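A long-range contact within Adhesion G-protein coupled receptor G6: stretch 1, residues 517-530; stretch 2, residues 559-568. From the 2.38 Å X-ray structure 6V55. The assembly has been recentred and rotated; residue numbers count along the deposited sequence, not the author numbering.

Stretch 1, residues 517-530: AMDVAVQLADISNN
Stretch 2, residues 559-568: STVVTIISNV

Helices often pack closely where small residues line the interface, and this pair from an adhesion receptor offers an example. Helix 517-527 and helix 559-568 run in nearly the same direction, with 24° between their N-to-C vectors and an axial separation of 8.8 Å at closest approach. Most residues have helical torsions near -70°/-35°, with Thr563 departing to -96°/-14° and Val568 at -76°/-15°. The register is set by Ala521 beside Thr560, Ala525 beside Ile564 and Ser528 beside Asn567, with CA-CA distances of 6.1, 4.9 and 5.6 Å. Across the 468 Å² buried, no clear hydrogen bond joins the stretches, and the contacts are mainly van der Waals ones.

Thr560 (chi1 m) points toward the first helix as a knob in the hole formed by Met518, Ala521, Val522 and Ala525. Thr560 CG2 lies 3.3 Å from Ala521 O and 3.8 Å from Ala525 CB, while Thr560 OG1 is 3.3 Å from Met518 CE; that hydroxyl is hydrogen-bonded elsewhere in the structure.

One turn on, Ile564 (m, t) leaves its backbone sideways, but the end of its side chain comes nearer. Ile564 CG1 rests 3.8 Å from Ala525 CB, and Ile564 CD1 reaches 4.0 Å from Leu524 CB and 3.4 Å from Ala521 O. Here the CA atoms are closest in the register, and Ala525 contributes only a methyl side chain.

Asn567 (chi1 -74°, chi2 -5°) covers the most surface, pointing toward the first stretch near a type I turn from Ile527 to Asn530. Asn567 CB packs 3.3 Å from Ser528 O and 3.6 Å from Ser528 CB. Ser528 (m) turns its hydroxyl back to the preceding turn, donating from Ser528 OG to Leu524 O at a very short 2.4 Å, so its polar group is satisfied locally. The amide nitrogen Asn567 ND2 stands 3.5 Å from Ala525 O and 3.4 Å from Asn529 OD1.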

ATOM      1  N   ALA A 517      20.691  26.845  -0.385  1.00 28.68           N
ATOM      2  CA  ALA A 517      20.236  27.025  -1.770  1.00 21.31           C
ATOM      3  C   ALA A 517      20.104  25.700  -2.512  1.00 24.11           C
ATOM      4  O   ALA A 517      19.156  25.513  -3.290  1.00 25.35           O
ATOM      5  CB  ALA A 517      21.188  27.923  -2.551  1.00 18.38           C
ATOM      6  N   MET A 518      21.047  24.779  -2.285  1.00 23.48           N
ATOM      7  CA  MET A 518      20.965  23.454  -2.892  1.00 25.32           C
ATOM      8  C   MET A 518      19.777  22.663  -2.363  1.00 33.91           C
ATOM      9  O   MET A 518      19.151  21.920  -3.124  1.00 37.54           O
ATOM     10  CB  MET A 518      22.268  22.694  -2.645  1.00 27.53           C
ATOM     11  CG  MET A 518      22.581  21.603  -3.669  1.00 26.70           C
ATOM     12  SD  MET A 518      22.136  22.092  -5.342  0.65 23.64           S
ATOM     13  CE  MET A 518      22.052  20.563  -6.218  1.00 17.04           C
ATOM     14  N   ASP A 519      19.421  22.854  -1.086  1.00 37.23           N
ATOM     15  CA  ASP A 519      18.307  22.117  -0.501  1.00 38.81           C
ATOM     16  C   ASP A 519      16.962  22.653  -0.983  1.00 33.26           C
ATOM     17  O   ASP A 519      16.062  21.861  -1.293  1.00 32.94           O
ATOM     18  CB  ASP A 519      18.392  22.168   1.023  1.00 47.87           C
ATOM     19  CG  ASP A 519      17.553  21.085   1.695  1.00 59.85           C
ATOM     20  OD1 ASP A 519      17.964  19.893   1.636  1.00 61.39           O
ATOM     21  OD2 ASP A 519      16.485  21.438   2.277  1.00 63.25           O
ATOM     22  N   VAL A 520      16.828  23.990  -1.046  1.00 27.62           N
ATOM     23  CA  VAL A 520      15.613  24.651  -1.531  1.00 19.98           C
ATOM     24  C   VAL A 520      15.343  24.289  -2.993  1.00 23.21           C
ATOM     25  O   VAL A 520      14.217  23.920  -3.356  1.00 21.79           O
ATOM     26  CB  VAL A 520      15.746  26.174  -1.358  1.00 16.61           C
ATOM     27  CG1 VAL A 520      14.663  26.934  -2.115  1.00 16.49           C
ATOM     28  CG2 VAL A 520      15.703  26.539   0.061  1.00 16.76           C
ATOM     29  N   ALA A 521      16.389  24.344  -3.838  1.00 23.14           N
ATOM     30  CA  ALA A 521      16.233  24.104  -5.268  1.00 16.31           C
ATOM     31  C   ALA A 521      15.848  22.663  -5.564  1.00 20.02           C
ATOM     32  O   ALA A 521      15.032  22.427  -6.458  1.00 20.02           O
ATOM     33  CB  ALA A 521      17.517  24.461  -6.000  1.00 16.31           C
ATOM     34  N   VAL A 522      16.385  21.711  -4.787  1.00 23.55           N
ATOM     35  CA  VAL A 522      16.055  20.294  -4.938  1.00 19.22           C
ATOM     36  C   VAL A 522      14.588  20.042  -4.581  1.00 19.97           C
ATOM     37  O   VAL A 522      13.871  19.357  -5.325  1.00 19.72           O
ATOM     38  CB  VAL A 522      17.032  19.451  -4.089  1.00 17.45           C
ATOM     39  CG1 VAL A 522      16.476  18.140  -3.714  1.00 16.86           C
ATOM     40  CG2 VAL A 522      18.312  19.200  -4.841  1.00 19.30           C
ATOM     41  N   GLN A 523      14.092  20.668  -3.498  1.00 17.75           N
ATOM     42  CA  GLN A 523      12.702  20.451  -3.097  1.00 20.24           C
ATOM     43  C   GLN A 523      11.712  21.064  -4.084  1.00 21.04           C
ATOM     44  O   GLN A 523      10.750  20.394  -4.471  1.00 20.76           O
ATOM     45  CB  GLN A 523      12.436  20.989  -1.686  1.00 23.73           C
ATOM     46  CG  GLN A 523      13.228  20.363  -0.507  1.00 29.18           C
ATOM     47  CD  GLN A 523      13.875  18.993  -0.786  1.00 34.02           C
ATOM     48  OE1 GLN A 523      13.205  17.977  -1.057  1.00 36.57           O
ATOM     49  NE2 GLN A 523      15.205  18.969  -0.701  1.00 33.53           N
ATOM     50  N   LEU A 524      11.985  22.295  -4.558  1.00 17.27           N
ATOM     51  CA  LEU A 524      11.140  22.935  -5.554  1.00 16.20           C
ATOM     52  C   LEU A 524      11.161  22.188  -6.885  1.00 16.17           C
ATOM     53  O   LEU A 524      10.130  22.131  -7.564  1.00 20.37           O
ATOM     54  CB  LEU A 524      11.588  24.379  -5.770  1.00 16.18           C
ATOM     55  CG  LEU A 524      11.571  25.393  -4.624  1.00 16.24           C
ATOM     56  CD1 LEU A 524      11.979  26.770  -5.123  1.00 16.23           C
ATOM     57  CD2 LEU A 524      10.250  25.441  -3.866  1.00 16.29           C
ATOM     58  N   ALA A 525      12.294  21.565  -7.243  1.00 16.18           N
ATOM     59  CA  ALA A 525      12.372  20.741  -8.450  1.00 16.37           C
ATOM     60  C   ALA A 525      11.534  19.468  -8.350  1.00 22.46           C
ATOM     61  O   ALA A 525      11.094  18.943  -9.384  1.00 22.11           O
ATOM     62  CB  ALA A 525      13.827  20.369  -8.746  1.00 16.23           C
ATOM     63  N   ASP A 526      11.301  18.966  -7.131  1.00 25.57           N
ATOM     64  CA  ASP A 526      10.406  17.834  -6.957  1.00 31.05           C
ATOM     65  C   ASP A 526       8.942  18.202  -7.237  1.00 35.18           C
ATOM     66  O   ASP A 526       8.278  17.487  -8.005  1.00 37.02           O
ATOM     67  CB  ASP A 526      10.559  17.265  -5.545  1.00 33.57           C
ATOM     68  CG  ASP A 526      10.637  15.739  -5.521  1.00 33.86           C
ATOM     69  OD1 ASP A 526      11.621  15.213  -4.946  1.00 33.41           O
ATOM     70  OD2 ASP A 526       9.721  15.066  -6.064  1.00 33.43           O
ATOM     71  N   ILE A 527       8.443  19.315  -6.648  1.00 34.30           N
ATOM     72  CA  ILE A 527       7.022  19.699  -6.726  1.00 36.14           C
ATOM     73  C   ILE A 527       6.597  20.024  -8.151  1.00 36.01           C
ATOM     74  O   ILE A 527       5.430  19.832  -8.519  1.00 39.69           O
ATOM     75  CB  ILE A 527       6.684  20.933  -5.873  1.00 39.33           C
ATOM     76  CG1 ILE A 527       7.396  20.978  -4.552  1.00 36.85           C
ATOM     77  CG2 ILE A 527       5.214  20.957  -5.561  1.00 49.07           C
ATOM     78  CD1 ILE A 527       7.418  22.427  -4.059  1.00 35.73           C
ATOM     79  N   SER A 528       7.527  20.522  -8.962  1.00 30.18           N
ATOM     80  CA  SER A 528       7.240  21.050 -10.280  1.00 31.77           C
ATOM     81  C   SER A 528       6.987  19.973 -11.329  1.00 37.16           C
ATOM     82  O   SER A 528       6.494  20.302 -12.411  1.00 42.13           O
ATOM     83  CB  SER A 528       8.400  21.931 -10.703  1.00 34.73           C
ATOM     84  OG  SER A 528       8.903  22.639  -9.597  1.00 39.77           O
ATOM     85  N   ASN A 529       7.305  18.708 -11.050  1.00 39.74           N
ATOM     86  CA  ASN A 529       6.870  17.635 -11.938  1.00 46.66           C
ATOM     87  C   ASN A 529       5.370  17.381 -11.822  1.00 55.73           C
ATOM     88  O   ASN A 529       4.741  16.915 -12.784  1.00 51.54           O
ATOM     89  CB  ASN A 529       7.649  16.368 -11.619  1.00 52.44           C
ATOM     90  CG  ASN A 529       8.856  16.206 -12.497  1.00 58.67           C
ATOM     91  OD1 ASN A 529       9.992  16.112 -12.011  1.00 60.36           O
ATOM     92  ND2 ASN A 529       8.628  16.170 -13.810  1.00 61.15           N
ATOM     93  N   ASN A 530       4.788  17.685 -10.657  1.00 68.69           N
ATOM     94  CA  ASN A 530       3.391  17.440 -10.341  1.00 73.02           C
ATOM     95  C   ASN A 530       2.497  18.492 -10.987  1.00 74.31           C
ATOM     96  O   ASN A 530       2.951  19.547 -11.445  1.00 76.73           O
ATOM     97  CB  ASN A 530       3.141  17.465  -8.829  1.00 75.49           C
ATOM     98  CG  ASN A 530       4.191  16.699  -8.025  1.00 77.71           C
ATOM     99  OD1 ASN A 530       4.962  15.891  -8.564  1.00 79.88           O
ATOM    100  ND2 ASN A 530       4.203  16.939  -6.711  1.00 74.45           N
ATOM    101  N   SER A 559      21.946  22.808 -12.517  1.00 20.98           N
ATOM    102  CA  SER A 559      21.197  21.717 -13.123  1.00 21.77           C
ATOM    103  C   SER A 559      19.862  21.528 -12.426  1.00 24.13           C
ATOM    104  O   SER A 559      18.879  21.169 -13.072  1.00 23.69           O
ATOM    105  CB  SER A 559      22.008  20.433 -13.121  1.00 10.97           C
ATOM    106  OG  SER A 559      21.620  19.594 -12.050  1.00 21.13           O
ATOM    107  N   THR A 560      19.785  21.842 -11.136  1.00 22.09           N
ATOM    108  CA  THR A 560      18.494  21.787 -10.467  1.00 19.65           C
ATOM    109  C   THR A 560      17.613  22.957 -10.878  1.00 20.83           C
ATOM    110  O   THR A 560      16.399  22.785 -11.080  1.00 25.06           O
ATOM    111  CB  THR A 560      18.692  21.757  -8.957  1.00 13.96           C
ATOM    112  OG1 THR A 560      19.826  20.940  -8.648  1.00 11.97           O
ATOM    113  CG2 THR A 560      17.512  21.158  -8.309  1.00 14.54           C
ATOM    114  N   VAL A 561      18.214  24.137 -11.052  1.00 16.19           N
ATOM    115  CA  VAL A 561      17.432  25.325 -11.372  1.00 14.77           C
ATOM    116  C   VAL A 561      16.904  25.249 -12.803  1.00 15.01           C
ATOM    117  O   VAL A 561      15.756  25.634 -13.049  1.00 17.67           O
ATOM    118  CB  VAL A 561      18.286  26.583 -11.075  1.00 13.12           C
ATOM    119  CG1 VAL A 561      17.675  27.877 -11.606  1.00 12.84           C
ATOM    120  CG2 VAL A 561      18.491  26.706  -9.592  1.00 10.88           C
ATOM    121  N   VAL A 562      17.644  24.597 -13.715  1.00 13.79           N
ATOM    122  CA  VAL A 562      17.204  24.499 -15.111  1.00 14.26           C
ATOM    123  C   VAL A 562      16.041  23.514 -15.229  1.00 19.04           C
ATOM    124  O   VAL A 562      15.158  23.667 -16.097  1.00 22.72           O
ATOM    125  CB  VAL A 562      18.440  24.200 -16.010  1.00 11.15           C
ATOM    126  CG1 VAL A 562      18.143  23.448 -17.302  1.00 10.76           C
ATOM    127  CG2 VAL A 562      19.103  25.521 -16.379  1.00 12.28           C
ATOM    128  N   THR A 563      15.924  22.601 -14.262  1.00 20.69           N
ATOM    129  CA  THR A 563      14.808  21.696 -14.377  1.00 22.80           C
ATOM    130  C   THR A 563      13.600  22.134 -13.576  1.00 23.93           C
ATOM    131  O   THR A 563      12.524  21.560 -13.784  1.00 27.57           O
ATOM    132  CB  THR A 563      15.246  20.289 -14.001  1.00 29.22           C
ATOM    133  OG1 THR A 563      15.592  20.235 -12.613  1.00 22.53           O
ATOM    134  CG2 THR A 563      16.468  19.922 -14.815  1.00 32.69           C
ATOM    135  N   ILE A 564      13.741  23.099 -12.658  1.00 23.74           N
ATOM    136  CA  ILE A 564      12.557  23.822 -12.197  1.00 17.39           C
ATOM    137  C   ILE A 564      11.910  24.523 -13.377  1.00 20.84           C
ATOM    138  O   ILE A 564      10.731  24.295 -13.662  1.00 30.14           O
ATOM    139  CB  ILE A 564      12.904  24.800 -11.062  1.00 12.55           C
ATOM    140  CG1 ILE A 564      13.474  23.980  -9.917  1.00 15.85           C
ATOM    141  CG2 ILE A 564      11.670  25.496 -10.595  1.00 13.02           C
ATOM    142  CD1 ILE A 564      14.201  24.745  -8.825  1.00 17.86           C
ATOM    143  N   ILE A 565      12.717  25.230 -14.175  1.00 17.51           N
ATOM    144  CA  ILE A 565      12.214  26.022 -15.303  1.00 16.44           C
ATOM    145  C   ILE A 565      11.743  25.129 -16.459  1.00 19.23           C
ATOM    146  O   ILE A 565      10.751  25.446 -17.129  1.00 25.94           O
ATOM    147  CB  ILE A 565      13.299  27.030 -15.743  1.00 11.63           C
ATOM    148  CG1 ILE A 565      13.836  27.809 -14.527  1.00 11.40           C
ATOM    149  CG2 ILE A 565      12.759  28.007 -16.764  1.00 12.70           C
ATOM    150  CD1 ILE A 565      12.853  28.782 -13.872  1.00 11.74           C
ATOM    151  N   SER A 566      12.407  23.988 -16.680  1.00 13.95           N
ATOM    152  CA  SER A 566      11.945  23.019 -17.677  1.00 17.25           C
ATOM    153  C   SER A 566      10.599  22.405 -17.306  1.00 25.05           C
ATOM    154  O   SER A 566       9.756  22.181 -18.187  1.00 26.32           O
ATOM    155  CB  SER A 566      12.964  21.901 -17.834  1.00 17.42           C
ATOM    156  OG  SER A 566      12.555  20.950 -18.805  1.00 19.69           O
ATOM    157  N   ASN A 567      10.378  22.151 -16.009  1.00 25.15           N
ATOM    158  CA  ASN A 567       9.100  21.621 -15.566  1.00 22.41           C
ATOM    159  C   ASN A 567       7.999  22.668 -15.620  1.00 25.55           C
ATOM    160  O   ASN A 567       6.834  22.321 -15.844  1.00 32.22           O
ATOM    161  CB  ASN A 567       9.205  21.124 -14.146  1.00 21.73           C
ATOM    162  CG  ASN A 567       9.957  19.848 -14.017  1.00 20.96           C
ATOM    163  OD1 ASN A 567      10.353  19.240 -15.008  1.00 26.96           O
ATOM    164  ND2 ASN A 567      10.217  19.453 -12.773  1.00 16.40           N
ATOM    165  N   VAL A 568       8.317  23.952 -15.406  1.00 22.07           N
ATOM    166  CA  VAL A 568       7.259  24.944 -15.598  1.00 16.98           C
ATOM    167  C   VAL A 568       7.000  25.194 -17.074  1.00 17.79           C
ATOM    168  O   VAL A 568       5.940  25.707 -17.416  1.00 28.19           O
ATOM    169  CB  VAL A 568       7.484  26.297 -14.883  1.00 14.39           C
ATOM    170  CG1 VAL A 568       8.015  26.104 -13.468  1.00 14.26           C
ATOM    171  CG2 VAL A 568       8.340  27.259 -15.673  1.00 15.30           C
TER